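Arsenate Reductase (Corynebacterium glutamicum, PDB 3T38) reduces arsenate to arsenite in a thioredoxin-dependent reaction and has a low-molecular-weight tyrosine phosphatase fold. Local coordinates at the interface of chains A and B. Coordinates in Å, arbitrary orientation; residue numbers count along the deposited sequence, not the author numbering. Chains: chain A/B, Arsenate Reductase.

The interface of chains A and B. Residues chain A 11, 15, 39; chain B 152, 168-170.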
ATOM      1  N   THR A  11      11.101  14.661   0.964  1.00 41.15           N
ATOM      2  CA  THR A  11      11.584  14.210  -0.365  1.00 40.14           C
ATOM      3  C   THR A  11      13.102  14.090  -0.448  1.00 38.66           C
ATOM      4  O   THR A  11      13.638  13.149  -1.015  1.00 36.50           O
ATOM      5  CB  THR A  11      11.068  15.203  -1.506  1.00 43.32           C
ATOM      6  OG1 THR A  11       9.681  14.945  -1.780  1.00 47.11           O
ATOM      7  CG2 THR A  11      11.918  15.119  -2.858  1.00 44.19           C
ATOM      8  N   ASN A  15      15.349  10.771  -0.538  1.00 31.99           N
ATOM      9  CA  ASN A  15      16.366  10.572  -1.563  1.00 32.09           C
ATOM     10  C   ASN A  15      17.679  10.051  -0.961  1.00 33.22           C
ATOM     11  O   ASN A  15      18.300   9.154  -1.545  1.00 33.20           O
ATOM     12  CB  ASN A  15      16.667  11.864  -2.338  1.00 33.35           C
ATOM     13  CG  ASN A  15      15.597  12.235  -3.305  1.00 32.17           C
ATOM     14  OD1 ASN A  15      14.893  11.369  -3.847  1.00 34.65           O
ATOM     15  ND2 ASN A  15      15.466  13.530  -3.556  1.00 28.90           N
ATOM     16  N   PHE A  39      10.173   5.160  -1.302  1.00 25.71           N
ATOM     17  CA  PHE A  39       9.158   6.185  -1.509  1.00 25.65           C
ATOM     18  C   PHE A  39       7.739   5.602  -1.412  1.00 24.42           C
ATOM     19  O   PHE A  39       6.843   6.281  -0.883  1.00 25.33           O
ATOM     20  CB  PHE A  39       9.314   6.917  -2.822  1.00 25.91           C
ATOM     21  CG  PHE A  39      10.477   7.903  -2.832  1.00 27.76           C
ATOM     22  CD1 PHE A  39      11.743   7.499  -3.283  1.00 23.59           C
ATOM     23  CD2 PHE A  39      10.293   9.223  -2.433  1.00 24.18           C
ATOM     24  CE1 PHE A  39      12.826   8.368  -3.306  1.00 25.24           C
ATOM     25  CE2 PHE A  39      11.385  10.130  -2.464  1.00 31.71           C
ATOM     26  CZ  PHE A  39      12.658   9.699  -2.889  1.00 26.91           C
TER
ATOM     27  N   ARG B 152       4.746  11.672  -8.255  1.00 26.18           N
ATOM     28  CA  ARG B 152       5.980  12.100  -8.936  1.00 28.24           C
ATOM     29  C   ARG B 152       5.737  12.532 -10.364  1.00 29.44           C
ATOM     30  O   ARG B 152       6.402  13.437 -10.906  1.00 31.32           O
ATOM     31  CB  ARG B 152       6.911  10.887  -9.049  1.00 30.08           C
ATOM     32  CG  ARG B 152       7.938  10.876  -8.088  1.00 31.55           C
ATOM     33  CD  ARG B 152       8.657   9.568  -8.064  1.00 34.63           C
ATOM     34  NE  ARG B 152       9.413   9.670  -6.820  1.00 39.79           N
ATOM     35  CZ  ARG B 152      10.699   9.981  -6.779  1.00 44.01           C
ATOM     36  NH1 ARG B 152      11.409  10.099  -7.907  1.00 40.84           N
ATOM     37  NH2 ARG B 152      11.280  10.117  -5.603  1.00 46.47           N
HETATM   38  N   MSE B 168       5.196  16.537  -0.407  1.00 49.06           N
HETATM   39  CA  MSE B 168       5.315  17.762  -1.159  1.00 49.09           C
HETATM   40  C   MSE B 168       6.593  17.675  -1.989  1.00 48.23           C
HETATM   41  O   MSE B 168       7.706  17.844  -1.463  1.00 50.39           O
HETATM   42  CB  MSE B 168       5.383  18.967  -0.222  1.00 52.75           C
HETATM   43  CG  MSE B 168       4.123  19.244   0.602  1.00 60.45           C
HETATM   44 SE   MSE B 168       2.471  19.379  -0.461  1.00 77.24          SE
HETATM   45  CE  MSE B 168       1.576  20.740   0.669  1.00 74.68           C
ATOM     46  N   TYR B 169       6.429  17.382  -3.279  1.00 44.75           N
ATOM     47  CA  TYR B 169       7.545  17.437  -4.221  1.00 43.89           C
ATOM     48  C   TYR B 169       7.556  18.833  -4.791  1.00 43.71           C
ATOM     49  O   TYR B 169       6.480  19.361  -5.147  1.00 41.84           O
ATOM     50  CB  TYR B 169       7.415  16.446  -5.385  1.00 42.14           C
ATOM     51  CG  TYR B 169       7.725  14.986  -5.063  1.00 41.40           C
ATOM     52  CD1 TYR B 169       9.043  14.502  -5.121  1.00 41.10           C
ATOM     53  CD2 TYR B 169       6.701  14.091  -4.765  1.00 38.72           C
ATOM     54  CE1 TYR B 169       9.328  13.172  -4.858  1.00 42.37           C
ATOM     55  CE2 TYR B 169       6.972  12.740  -4.503  1.00 40.00           C
ATOM     56  CZ  TYR B 169       8.290  12.299  -4.534  1.00 41.49           C
ATOM     57  OH  TYR B 169       8.573  10.986  -4.269  1.00 42.77           O
ATOM     58  N   PRO B 170       8.768  19.436  -4.868  1.00 44.95           N
ATOM     59  CA  PRO B 170       8.993  20.690  -5.576  1.00 45.10           C
ATOM     60  C   PRO B 170       8.731  20.514  -7.068  1.00 42.61           C
ATOM     61  O   PRO B 170       8.978  19.422  -7.632  1.00 41.35           O
ATOM     62  CB  PRO B 170      10.495  20.961  -5.348  1.00 47.91           C
ATOM     63  CG  PRO B 170      11.083  19.604  -5.179  1.00 48.66           C
ATOM     64  CD  PRO B 170      10.035  18.858  -4.380  1.00 47.05           C
TER
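A cation-pi contact between A:Phe39, on helix 31-49, and B:Arg152, on helix 148-153, joins the N-terminal helices of one chain to the phosphatase-like part of the other in the deposited pair, which the structure alone does not show to be the form in solution. The guanidinium nitrogen B:Arg152 NH2 stands over the middle of the A:Phe39 ring, modelled 3.0 Å from its centroid, a tight spacing whose exact value carries little weight. The two planes are turned 71° apart, so the guanidinium meets the ring tip-first rather than lying flat on it. The B:Arg152 side chain reaches this face through a stretch extended from CG to NE. B:Tyr169 comes in at a slant, its hydroxyl tip toward the CD2-CE2 side of A:Phe39. Its phenol oxygen OH accepts weak, bent hydrogen bonds from B:Arg152 NE and NH2, which may help to steady the guanidinium against the ring face. A:Thr11 is set over one face of the B:Tyr169 ring. Its hydroxyl OG1 sits 3.4 Å from CD1 of B:Tyr169, toward the ring's rim. Chi1 -77° sets OG1 beside the backbone N, leaving the methyl CG2 anti to N and 3.7 Å from B:Tyr169 CD1. No polar pair bonds directly between the chains in this patch. Within chain A, A:Asn15 CG borders the A:Phe39 ring edge, linking helices 10-24 and 31-49. These rest against helix 148-153 and the loop carrying B:Tyr169, which leads to strand 173-176; two-fold symmetry repeats the patch.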